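PDB 7A9X: RNA-binding protein RMD9, mitochondrial from Saccharomyces cerevisiae S288C, which binds the dodecameric element 5'-AAUAA[U/C]AUUCUU-3' in the 3'-UTRs of yeast mitochondrial mRNAs and takes part in their processing or stability. Local coordinates for residues A[87-91]-A[111-115]; A[81-85]-A[117-122]; A[166-172]-A[205-211]. All blocks are in the same frame, centred on the assembly; numbering follows the deposited sequence.

Interaction 1 (A[87-91]-A[111-115]); sequences MGRAM and LIHLL. With nucleotides of chain B.
Two successive helices of the N-terminal alpha-helical region, 78-97 and 105-128, form an antiparallel helical hairpin here. The short axes approach to 11.0 Å with a crossing angle of -148°, and the nearest CA pairs are M87-L115 (7.3 Å) and A90-L111 (7.5 Å). The packing is purely apolar. M87 takes chi1 t, chi2 near 147° (between wells) and chi3 m, and its end comes nearer, so that CE lies 3.6 Å from L114 CD1 while CG lies 3.8 Å from L115 CD2. A90 CB points at the partner and meets L111 CD1 at 3.9 Å. L111 and L114 are both t,p; L115 is m,t, its end turned inward. M91 (t,p,t) sets SD 4.0 Å from both L111 CD2 and L115 CD1. Helix 151-161 adds I155 against M91 and L111. On the RNA-facing part of 111-115, H113 (chi1 t) hydrogen-bonds through ND1 to Y169 OH and brings CE1 to 3.0 Å from OP2 of A4 of chain B.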
loop_
_atom_site.group_PDB
_atom_site.type_symbol
_atom_site.label_atom_id
_atom_site.label_comp_id
_atom_site.label_asym_id
_atom_site.label_seq_id
_atom_site.Cartn_x
_atom_site.Cartn_y
_atom_site.Cartn_z
ATOM N N MET A 87 15.605 -6.542 -16.504
ATOM C CA MET A 87 14.557 -5.593 -16.859
ATOM C C MET A 87 15.148 -4.339 -17.489
ATOM O O MET A 87 14.710 -3.909 -18.563
ATOM C CB MET A 87 13.733 -5.246 -15.622
ATOM C CG MET A 87 12.298 -4.876 -15.925
ATOM S SD MET A 87 11.211 -5.414 -14.597
ATOM C CE MET A 87 11.698 -7.128 -14.469
ATOM N N GLY A 88 16.145 -3.739 -16.835
ATOM C CA GLY A 88 16.795 -2.572 -17.408
ATOM C C GLY A 88 17.446 -2.868 -18.745
ATOM O O GLY A 88 17.370 -2.060 -19.674
ATOM N N ARG A 89 18.082 -4.036 -18.864
ATOM C CA ARG A 89 18.709 -4.424 -20.125
ATOM C C ARG A 89 17.669 -4.620 -21.220
ATOM O O ARG A 89 17.843 -4.145 -22.349
ATOM C CB ARG A 89 19.534 -5.696 -19.927
ATOM C CG ARG A 89 19.913 -6.415 -21.215
ATOM C CD ARG A 89 20.970 -5.663 -22.010
ATOM N NE ARG A 89 21.564 -6.513 -23.038
ATOM C CZ ARG A 89 22.418 -6.089 -23.965
ATOM N NH1 ARG A 89 22.908 -6.938 -24.858
ATOM N NH2 ARG A 89 22.779 -4.813 -24.002
ATOM N N ALA A 90 16.578 -5.324 -20.907
ATOM C CA ALA A 90 15.511 -5.499 -21.887
ATOM C C ALA A 90 14.909 -4.158 -22.284
ATOM O O ALA A 90 14.608 -3.927 -23.461
ATOM C CB ALA A 90 14.431 -6.429 -21.334
ATOM N N MET A 91 14.728 -3.262 -21.313
ATOM C CA MET A 91 14.193 -1.942 -21.620
ATOM C C MET A 91 15.181 -1.131 -22.446
ATOM O O MET A 91 14.780 -0.368 -23.332
ATOM C CB MET A 91 13.841 -1.207 -20.329
ATOM C CG MET A 91 12.749 -0.183 -20.507
ATOM S SD MET A 91 11.242 -0.973 -21.095
ATOM C CE MET A 91 10.496 0.381 -21.993
ATOM N N LEU A 111 7.541 -8.107 -23.083
ATOM C CA LEU A 111 8.174 -7.053 -22.298
ATOM C C LEU A 111 7.174 -6.374 -21.371
ATOM O O LEU A 111 7.482 -6.113 -20.202
ATOM C CB LEU A 111 8.824 -6.024 -23.221
ATOM C CG LEU A 111 9.524 -4.862 -22.515
ATOM C CD1 LEU A 111 10.652 -5.381 -21.636
ATOM C CD2 LEU A 111 10.049 -3.858 -23.525
ATOM N N ILE A 112 5.972 -6.080 -21.877
ATOM C CA ILE A 112 4.949 -5.443 -21.050
ATOM C C ILE A 112 4.586 -6.335 -19.869
ATOM O O ILE A 112 4.475 -5.868 -18.729
ATOM C CB ILE A 112 3.709 -5.099 -21.896
ATOM C CG1 ILE A 112 4.063 -4.093 -22.993
ATOM C CG2 ILE A 112 2.603 -4.555 -21.013
ATOM C CD1 ILE A 112 2.894 -3.741 -23.888
ATOM N N HIS A 113 4.391 -7.630 -20.126
ATOM C CA HIS A 113 4.135 -8.576 -19.046
ATOM C C HIS A 113 5.262 -8.548 -18.021
ATOM O O HIS A 113 5.015 -8.548 -16.808
ATOM C CB HIS A 113 3.955 -9.980 -19.628
ATOM C CG HIS A 113 3.607 -11.029 -18.616
ATOM N ND1 HIS A 113 3.522 -12.367 -18.938
ATOM C CD2 HIS A 113 3.318 -10.942 -17.296
ATOM C CE1 HIS A 113 3.201 -13.059 -17.860
ATOM N NE2 HIS A 113 3.070 -12.218 -16.849
ATOM N N LEU A 114 6.510 -8.497 -18.494
ATOM C CA LEU A 114 7.653 -8.488 -17.587
ATOM C C LEU A 114 7.645 -7.249 -16.701
ATOM O O LEU A 114 7.875 -7.343 -15.489
ATOM C CB LEU A 114 8.955 -8.570 -18.385
ATOM C CG LEU A 114 10.233 -8.541 -17.552
ATOM C CD1 LEU A 114 10.239 -9.713 -16.586
ATOM C CD2 LEU A 114 11.459 -8.568 -18.452
ATOM N N LEU A 115 7.387 -6.078 -17.288
ATOM C CA LEU A 115 7.272 -4.862 -16.490
ATOM C C LEU A 115 6.109 -4.950 -15.510
ATOM O O LEU A 115 6.184 -4.400 -14.406
ATOM C CB LEU A 115 7.111 -3.647 -17.407
ATOM C CG LEU A 115 8.244 -3.367 -18.398
ATOM C CD1 LEU A 115 7.861 -2.244 -19.350
ATOM C CD2 LEU A 115 9.535 -3.029 -17.667
ATOM P P A B 4 -0.776 -14.284 -18.031
ATOM O OP1 A B 4 -1.029 -13.382 -19.183
ATOM O OP2 A B 4 0.450 -14.107 -17.216
ATOM O "O5'" A B 4 -2.003 -14.205 -17.015
ATOM C "C5'" A B 4 -3.339 -14.417 -17.446
ATOM C "C4'" A B 4 -4.182 -15.021 -16.349
ATOM O "O4'" A B 4 -3.809 -16.412 -16.149
ATOM C "C3'" A B 4 -4.033 -14.396 -14.970
ATOM O "O3'" A B 4 -4.794 -13.211 -14.810
ATOM C "C2'" A B 4 -4.464 -15.529 -14.047
ATOM O "O2'" A B 4 -5.878 -15.642 -14.012
ATOM C "C1'" A B 4 -3.894 -16.743 -14.779
ATOM N N9 A B 4 -2.540 -17.065 -14.296
ATOM C C8 A B 4 -1.347 -16.891 -14.954
ATOM N N7 A B 4 -0.302 -17.258 -14.251
ATOM C C5 A B 4 -0.844 -17.697 -13.049
ATOM C C6 A B 4 -0.260 -18.215 -11.879
ATOM N N6 A B 4 1.054 -18.387 -11.720
ATOM N N1 A B 4 -1.083 -18.559 -10.863
ATOM C C2 A B 4 -2.403 -18.388 -11.020
ATOM N N3 A B 4 -3.070 -17.912 -12.071
ATOM C C4 A B 4 -2.223 -17.582 -13.062
#

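Interaction 2 (A[81-85]-A[117-122]); sequences AMFWD and NGLRST. With nucleotides of chain B.
W84, with chi1 m, brings the six-membered end of its indole up to the helical turn G118-T122: CH2 reaches 3.5 Å from G118 O, which lies at the ring edge, and 3.2 Å from T122 OG1, and CZ2 is 3.3 Å from S121 OG. F83 (chi1 t) points its ring at the same turn, with CZ 4.3 Å from G118 CA at the ring edge and CE2 4.1 Å from S121 CB. Both segments are helical and cross at -133°, axes 11.8 Å apart, with W84 and G118 nearest in CA position at 8.0 Å. In this antiparallel hairpin of helices 78-97 and 105-128, a CB on G118 would just touch W84 CZ3, at 3.8 Å. T122 (chi1 m) donates OG1 to G118 O at 2.7 Å. R120 leads away to the RNA, NH1 donating to OP2 of U5 of chain B (3.0 Å) and to OP2 of the next nucleotide, adenosine 6 of chain B (3.2 Å). Its NH2 donates a hydrogen bond to N117 OD1 (3.0 Å), and N117 ND2 hydrogen-bonds S58 OG.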
loop_
_atom_site.group_PDB
_atom_site.type_symbol
_atom_site.label_atom_id
_atom_site.label_comp_id
_atom_site.label_asym_id
_atom_site.label_seq_id
_atom_site.Cartn_x
_atom_site.Cartn_y
_atom_site.Cartn_z
ATOM N N ALA A 81 19.214 -10.410 -8.373
ATOM C CA ALA A 81 19.916 -9.377 -9.129
ATOM C C ALA A 81 19.743 -9.575 -10.629
ATOM O O ALA A 81 19.586 -8.600 -11.373
ATOM C CB ALA A 81 21.398 -9.371 -8.755
ATOM N N MET A 82 19.777 -10.829 -11.092
ATOM C CA MET A 82 19.577 -11.102 -12.512
ATOM C C MET A 82 18.224 -10.586 -12.987
ATOM O O MET A 82 18.133 -9.940 -14.037
ATOM C CB MET A 82 19.704 -12.603 -12.782
ATOM C CG MET A 82 21.135 -13.108 -12.880
ATOM S SD MET A 82 21.966 -12.518 -14.368
ATOM C CE MET A 82 20.876 -13.161 -15.638
ATOM N N PHE A 83 17.168 -10.846 -12.211
ATOM C CA PHE A 83 15.818 -10.437 -12.595
ATOM C C PHE A 83 15.731 -8.933 -12.818
ATOM O O PHE A 83 15.193 -8.472 -13.831
ATOM C CB PHE A 83 14.823 -10.881 -11.520
ATOM C CG PHE A 83 13.429 -10.342 -11.710
ATOM C CD1 PHE A 83 12.608 -10.841 -12.708
ATOM C CD2 PHE A 83 12.932 -9.355 -10.868
ATOM C CE1 PHE A 83 11.320 -10.355 -12.876
ATOM C CE2 PHE A 83 11.645 -8.865 -11.031
ATOM C CZ PHE A 83 10.838 -9.367 -12.034
ATOM N N TRP A 84 16.256 -8.148 -11.877
ATOM C CA TRP A 84 16.144 -6.699 -11.990
ATOM C C TRP A 84 17.091 -6.130 -13.036
ATOM O O TRP A 84 16.758 -5.135 -13.689
ATOM C CB TRP A 84 16.401 -6.048 -10.634
ATOM C CG TRP A 84 15.326 -6.335 -9.636
ATOM C CD1 TRP A 84 15.446 -7.053 -8.483
ATOM C CD2 TRP A 84 13.959 -5.919 -9.710
ATOM N NE1 TRP A 84 14.239 -7.103 -7.831
ATOM C CE2 TRP A 84 13.309 -6.414 -8.563
ATOM C CE3 TRP A 84 13.222 -5.172 -10.635
ATOM C CZ2 TRP A 84 11.953 -6.186 -8.314
ATOM C CZ3 TRP A 84 11.878 -4.946 -10.388
ATOM C CH2 TRP A 84 11.258 -5.453 -9.238
ATOM N N ASP A 85 18.266 -6.737 -13.215
ATOM C CA ASP A 85 19.151 -6.281 -14.281
ATOM C C ASP A 85 18.620 -6.682 -15.650
ATOM O O ASP A 85 18.851 -5.970 -16.634
ATOM C CB ASP A 85 20.561 -6.831 -14.080
ATOM C CG ASP A 85 21.551 -6.262 -15.079
ATOM O OD1 ASP A 85 21.692 -5.021 -15.127
ATOM O OD2 ASP A 85 22.182 -7.049 -15.816
ATOM N N ASN A 117 5.103 -7.782 -14.023
ATOM C CA ASN A 117 5.613 -8.589 -12.922
ATOM C C ASN A 117 6.636 -7.825 -12.092
ATOM O O ASN A 117 6.799 -8.110 -10.901
ATOM C CB ASN A 117 6.213 -9.889 -13.454
ATOM C CG ASN A 117 5.155 -10.913 -13.806
ATOM O OD1 ASN A 117 3.957 -10.637 -13.722
ATOM N ND2 ASN A 117 5.589 -12.103 -14.204
ATOM N N GLY A 118 7.329 -6.856 -12.695
ATOM C CA GLY A 118 8.213 -6.004 -11.917
ATOM C C GLY A 118 7.456 -5.157 -10.914
ATOM O O GLY A 118 7.871 -5.026 -9.758
ATOM N N LEU A 119 6.337 -4.568 -11.341
ATOM C CA LEU A 119 5.473 -3.850 -10.409
ATOM C C LEU A 119 5.003 -4.767 -9.289
ATOM O O LEU A 119 5.040 -4.394 -8.111
ATOM C CB LEU A 119 4.271 -3.263 -11.150
ATOM C CG LEU A 119 4.564 -2.218 -12.226
ATOM C CD1 LEU A 119 3.323 -1.946 -13.061
ATOM C CD2 LEU A 119 5.069 -0.937 -11.589
ATOM N N ARG A 120 4.564 -5.977 -9.645
ATOM C CA ARG A 120 4.122 -6.939 -8.641
ATOM C C ARG A 120 5.240 -7.266 -7.658
ATOM O O ARG A 120 5.016 -7.306 -6.444
ATOM C CB ARG A 120 3.619 -8.208 -9.330
ATOM C CG ARG A 120 2.352 -8.003 -10.143
ATOM C CD ARG A 120 2.116 -9.150 -11.110
ATOM N NE ARG A 120 0.694 -9.340 -11.383
ATOM C CZ ARG A 120 0.212 -10.167 -12.305
ATOM N NH1 ARG A 120 -1.098 -10.281 -12.476
ATOM N NH2 ARG A 120 1.041 -10.875 -13.062
ATOM N N SER A 121 6.455 -7.484 -8.166
ATOM C CA SER A 121 7.573 -7.824 -7.293
ATOM C C SER A 121 7.995 -6.635 -6.437
ATOM O O SER A 121 8.330 -6.803 -5.258
ATOM C CB SER A 121 8.751 -8.332 -8.122
ATOM O OG SER A 121 9.880 -8.566 -7.299
ATOM N N THR A 122 7.986 -5.426 -7.006
ATOM C CA THR A 122 8.350 -4.250 -6.222
ATOM C C THR A 122 7.401 -4.060 -5.044
ATOM O O THR A 122 7.843 -3.808 -3.916
ATOM C CB THR A 122 8.364 -3.000 -7.105
ATOM O OG1 THR A 122 9.226 -3.215 -8.230
ATOM C CG2 THR A 122 8.873 -1.804 -6.318
ATOM P P A B 6 -3.828 -10.079 -8.843
ATOM O OP1 A B 6 -4.799 -9.112 -8.272
ATOM O OP2 A B 6 -3.216 -9.804 -10.167
ATOM O "O5'" A B 6 -2.628 -10.291 -7.818
ATOM C "C5'" A B 6 -2.857 -10.574 -6.441
ATOM C "C4'" A B 6 -1.672 -10.173 -5.595
ATOM O "O4'" A B 6 -0.560 -11.066 -5.883
ATOM C "C3'" A B 6 -1.159 -8.760 -5.856
ATOM O "O3'" A B 6 -0.628 -8.205 -4.656
ATOM C "C2'" A B 6 -0.033 -8.993 -6.858
ATOM O "O2'" A B 6 0.947 -7.980 -6.910
ATOM C "C1'" A B 6 0.541 -10.320 -6.373
ATOM N N9 A B 6 1.173 -11.079 -7.449
ATOM C C8 A B 6 0.547 -11.662 -8.521
ATOM N N7 A B 6 1.369 -12.263 -9.342
ATOM C C5 A B 6 2.616 -12.050 -8.776
ATOM C C6 A B 6 3.903 -12.437 -9.173
ATOM N N6 A B 6 4.145 -13.146 -10.277
ATOM N N1 A B 6 4.938 -12.066 -8.390
ATOM C C2 A B 6 4.688 -11.355 -7.283
ATOM N N3 A B 6 3.521 -10.931 -6.806
ATOM C C4 A B 6 2.515 -11.320 -7.608
ATOM P P U B 5 -4.182 -11.955 -14.015
ATOM O OP1 U B 5 -5.194 -10.869 -13.992
ATOM O OP2 U B 5 -2.825 -11.686 -14.552
ATOM O "O5'" U B 5 -4.032 -12.474 -12.520
ATOM C "C5'" U B 5 -5.168 -12.893 -11.779
ATOM C "C4'" U B 5 -4.763 -13.450 -10.441
ATOM O "O4'" U B 5 -3.998 -14.671 -10.634
ATOM C "C3'" U B 5 -3.837 -12.567 -9.623
ATOM O "O3'" U B 5 -4.511 -11.530 -8.936
ATOM C "C2'" U B 5 -3.142 -13.566 -8.712
ATOM O "O2'" U B 5 -3.987 -13.945 -7.639
ATOM C "C1'" U B 5 -2.984 -14.762 -9.653
ATOM N N1 U B 5 -1.665 -14.747 -10.322
ATOM C C2 U B 5 -0.606 -15.249 -9.592
ATOM O O2 U B 5 -0.739 -15.701 -8.467
ATOM N N3 U B 5 0.608 -15.211 -10.230
ATOM C C4 U B 5 0.864 -14.723 -11.495
ATOM O O4 U B 5 2.015 -14.758 -11.929
ATOM C C5 U B 5 -0.282 -14.214 -12.187
ATOM C C6 U B 5 -1.479 -14.240 -11.589
#

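Interaction 3 (A[166-172]-A[205-211]); sequences VSGYGAT and AFQEPKV. With nucleotides of chain B.
V166 enters extended (phi/psi -146/152) and with chi1 p sets CG1 3.5 Å from F206 CE1. S167 N-caps helix 168-180, its OG accepting a weak bond from Y169 N at 3.4 Å; OG also hydrogen-bonds S109 OG. G168 opens the helix where the two segments' CA atoms come nearest, 4.4 Å between G168 and A205; its N lies 3.4 Å from A205 CB and its C 3.5 Å from K210 CE, and an ideal CB would clash with E208 OE2. Y169 points its CA-to-CB bond away (chi1 t); one ring face meets C4 of A3 of chain B, while its CA lies 3.5 Å from K210 NZ. A171 CB makes a CH-pi contact 3.8 Å from the F206 ring centroid, 8° off the normal. T172 (chi1 p) returns OG1 to Y169 O at 2.8 Å and sets CG2 3.6 Å from V211 CG2. A205-E208 form a type I turn, E208 N-caps helix 209-223, and extended K210 (p,t,t,t) brings NZ 3.5 Å from N7 of A3 of chain B. The start of PPR1's first helix thus packs on the turn into, and start of, PPR2's first helix, as the repeats are assigned, with an RNA base alongside, characteristic of pentatricopeptide repeats.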
loop_
_atom_site.group_PDB
_atom_site.type_symbol
_atom_site.label_atom_id
_atom_site.label_comp_id
_atom_site.label_asym_id
_atom_site.label_seq_id
_atom_site.Cartn_x
_atom_site.Cartn_y
_atom_site.Cartn_z
ATOM N N VAL A 166 1.261 -4.668 -30.669
ATOM C CA VAL A 166 0.995 -5.421 -29.450
ATOM C C VAL A 166 -0.223 -6.305 -29.679
ATOM O O VAL A 166 -1.094 -6.000 -30.501
ATOM C CB VAL A 166 0.799 -4.479 -28.236
ATOM C CG1 VAL A 166 -0.570 -3.803 -28.274
ATOM C CG2 VAL A 166 1.025 -5.226 -26.934
ATOM N N SER A 167 -0.268 -7.421 -28.957
ATOM C CA SER A 167 -1.365 -8.368 -29.031
ATOM C C SER A 167 -2.353 -8.104 -27.897
ATOM O O SER A 167 -2.159 -7.219 -27.061
ATOM C CB SER A 167 -0.837 -9.802 -28.976
ATOM O OG SER A 167 -0.331 -10.107 -27.686
ATOM N N GLY A 168 -3.433 -8.888 -27.870
ATOM C CA GLY A 168 -4.382 -8.781 -26.775
ATOM C C GLY A 168 -3.799 -9.210 -25.445
ATOM O O GLY A 168 -4.201 -8.703 -24.393
ATOM N N TYR A 169 -2.850 -10.147 -25.473
ATOM C CA TYR A 169 -2.143 -10.536 -24.258
ATOM C C TYR A 169 -1.287 -9.387 -23.734
ATOM O O TYR A 169 -1.295 -9.098 -22.532
ATOM C CB TYR A 169 -1.313 -11.792 -24.547
ATOM C CG TYR A 169 -0.052 -11.991 -23.737
ATOM C CD1 TYR A 169 -0.100 -12.489 -22.439
ATOM C CD2 TYR A 169 1.196 -11.738 -24.296
ATOM C CE1 TYR A 169 1.059 -12.694 -21.710
ATOM C CE2 TYR A 169 2.359 -11.939 -23.577
ATOM C CZ TYR A 169 2.287 -12.416 -22.287
ATOM O OH TYR A 169 3.449 -12.615 -21.573
ATOM N N GLY A 170 -0.571 -8.697 -24.625
ATOM C CA GLY A 170 0.192 -7.533 -24.208
ATOM C C GLY A 170 -0.668 -6.341 -23.853
ATOM O O GLY A 170 -0.294 -5.535 -22.993
ATOM N N ALA A 171 -1.829 -6.206 -24.498
ATOM C CA ALA A 171 -2.719 -5.089 -24.198
ATOM C C ALA A 171 -3.280 -5.191 -22.786
ATOM O O ALA A 171 -3.431 -4.174 -22.099
ATOM C CB ALA A 171 -3.851 -5.031 -25.223
ATOM N N THR A 172 -3.592 -6.409 -22.332
ATOM C CA THR A 172 -4.154 -6.577 -20.995
ATOM C C THR A 172 -3.129 -6.258 -19.914
ATOM O O THR A 172 -3.461 -5.622 -18.907
ATOM C CB THR A 172 -4.689 -7.999 -20.806
ATOM O OG1 THR A 172 -3.665 -8.947 -21.130
ATOM C CG2 THR A 172 -5.902 -8.237 -21.685
ATOM N N ALA A 205 -6.663 -6.083 -31.481
ATOM C CA ALA A 205 -6.208 -6.739 -30.259
ATOM C C ALA A 205 -6.805 -6.080 -29.025
ATOM O O ALA A 205 -7.166 -6.764 -28.061
ATOM C CB ALA A 205 -4.681 -6.727 -30.193
ATOM N N PHE A 206 -6.928 -4.750 -29.039
ATOM C CA PHE A 206 -7.518 -4.031 -27.915
ATOM C C PHE A 206 -9.022 -4.243 -27.796
ATOM O O PHE A 206 -9.609 -3.824 -26.793
ATOM C CB PHE A 206 -7.222 -2.535 -28.026
ATOM C CG PHE A 206 -5.878 -2.133 -27.476
ATOM C CD1 PHE A 206 -4.732 -2.251 -28.248
ATOM C CD2 PHE A 206 -5.765 -1.620 -26.192
ATOM C CE1 PHE A 206 -3.498 -1.877 -27.745
ATOM C CE2 PHE A 206 -4.533 -1.244 -25.683
ATOM C CZ PHE A 206 -3.398 -1.372 -26.460
ATOM N N GLN A 207 -9.655 -4.873 -28.784
ATOM C CA GLN A 207 -11.079 -5.171 -28.740
ATOM C C GLN A 207 -11.361 -6.640 -28.460
ATOM O O GLN A 207 -12.526 -7.051 -28.472
ATOM C CB GLN A 207 -11.748 -4.747 -30.049
ATOM C CG GLN A 207 -11.623 -3.261 -30.339
ATOM C CD GLN A 207 -12.269 -2.408 -29.266
ATOM O OE1 GLN A 207 -13.299 -2.775 -28.699
ATOM N NE2 GLN A 207 -11.661 -1.263 -28.976
ATOM N N GLU A 208 -10.325 -7.435 -28.213
ATOM C CA GLU A 208 -10.509 -8.842 -27.903
ATOM C C GLU A 208 -11.256 -9.007 -26.578
ATOM O O GLU A 208 -11.201 -8.126 -25.714
ATOM C CB GLU A 208 -9.157 -9.550 -27.839
ATOM C CG GLU A 208 -8.453 -9.647 -29.185
ATOM C CD GLU A 208 -7.105 -10.333 -29.094
ATOM O OE1 GLU A 208 -6.260 -10.098 -29.985
ATOM O OE2 GLU A 208 -6.891 -11.107 -28.135
ATOM N N PRO A 209 -11.965 -10.128 -26.400
ATOM C CA PRO A 209 -12.795 -10.291 -25.191
ATOM C C PRO A 209 -12.041 -10.133 -23.881
ATOM O O PRO A 209 -12.592 -9.565 -22.928
ATOM C CB PRO A 209 -13.357 -11.711 -25.351
ATOM C CG PRO A 209 -13.394 -11.929 -26.823
ATOM C CD PRO A 209 -12.196 -11.207 -27.377
ATOM N N LYS A 210 -10.801 -10.620 -23.792
ATOM C CA LYS A 210 -10.085 -10.519 -22.525
ATOM C C LYS A 210 -9.692 -9.081 -22.215
ATOM O O LYS A 210 -9.558 -8.718 -21.042
ATOM C CB LYS A 210 -8.855 -11.426 -22.525
ATOM C CG LYS A 210 -7.822 -11.132 -23.600
ATOM C CD LYS A 210 -6.630 -12.059 -23.424
ATOM C CE LYS A 210 -5.689 -12.017 -24.611
ATOM N NZ LYS A 210 -4.595 -13.017 -24.455
ATOM N N VAL A 211 -9.509 -8.251 -23.244
ATOM C CA VAL A 211 -9.260 -6.834 -23.010
ATOM C C VAL A 211 -10.552 -6.129 -22.612
ATOM O O VAL A 211 -10.553 -5.248 -21.742
ATOM C CB VAL A 211 -8.619 -6.187 -24.252
ATOM C CG1 VAL A 211 -8.259 -4.736 -23.970
ATOM C CG2 VAL A 211 -7.391 -6.969 -24.693
ATOM P P A B 3 -5.326 -16.737 -21.006
ATOM O OP1 A B 3 -5.947 -16.780 -19.656
ATOM O OP2 A B 3 -5.703 -15.662 -21.959
ATOM O "O5'" A B 3 -3.748 -16.677 -20.808
ATOM C "C5'" A B 3 -3.083 -17.594 -19.955
ATOM C "C4'" A B 3 -1.590 -17.496 -20.118
ATOM O "O4'" A B 3 -1.227 -17.848 -21.477
ATOM C "C3'" A B 3 -0.995 -16.111 -19.918
ATOM O "O3'" A B 3 -0.788 -15.806 -18.548
ATOM C "C2'" A B 3 0.290 -16.175 -20.736
ATOM O "O2'" A B 3 1.315 -16.844 -20.014
ATOM C "C1'" A B 3 -0.136 -17.065 -21.906
ATOM N N9 A B 3 -0.557 -16.283 -23.083
ATOM C C8 A B 3 -1.819 -15.834 -23.389
ATOM N N7 A B 3 -1.884 -15.162 -24.513
ATOM C C5 A B 3 -0.576 -15.170 -24.979
ATOM C C6 A B 3 0.023 -14.625 -26.129
ATOM N N6 A B 3 -0.645 -13.937 -27.057
ATOM N N1 A B 3 1.351 -14.812 -26.295
ATOM C C2 A B 3 2.024 -15.501 -25.366
ATOM N N3 A B 3 1.574 -16.062 -24.245
ATOM C C4 A B 3 0.252 -15.856 -24.109
#

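In the fold
Interactions 1 and 2 are neighbouring parts of one hairpin, helices 78-97 and 105-128, and touch each other where L114 and M87 of the first meet F83 and G118 of the second. All three contacts are buried, but their chemistry shifts: aliphatic and methionine side chains in 87-91/111-115, aromatic rings against a glycine and two hydroxyls in 81-85/117-122, and backbone-close packing of loops and helix starts in 166-172/205-211. Interaction 3 lies between PPR1 and PPR2, joined to interaction 1 by the probable hydrogen bond H113 ND1 to Y169 OH (2.6 Å); it does not touch interaction 2. Y169 and K210 approach A3 of chain B, H113 the A4 phosphate and R120 the next two phosphates, consistent with an RNA-binding face.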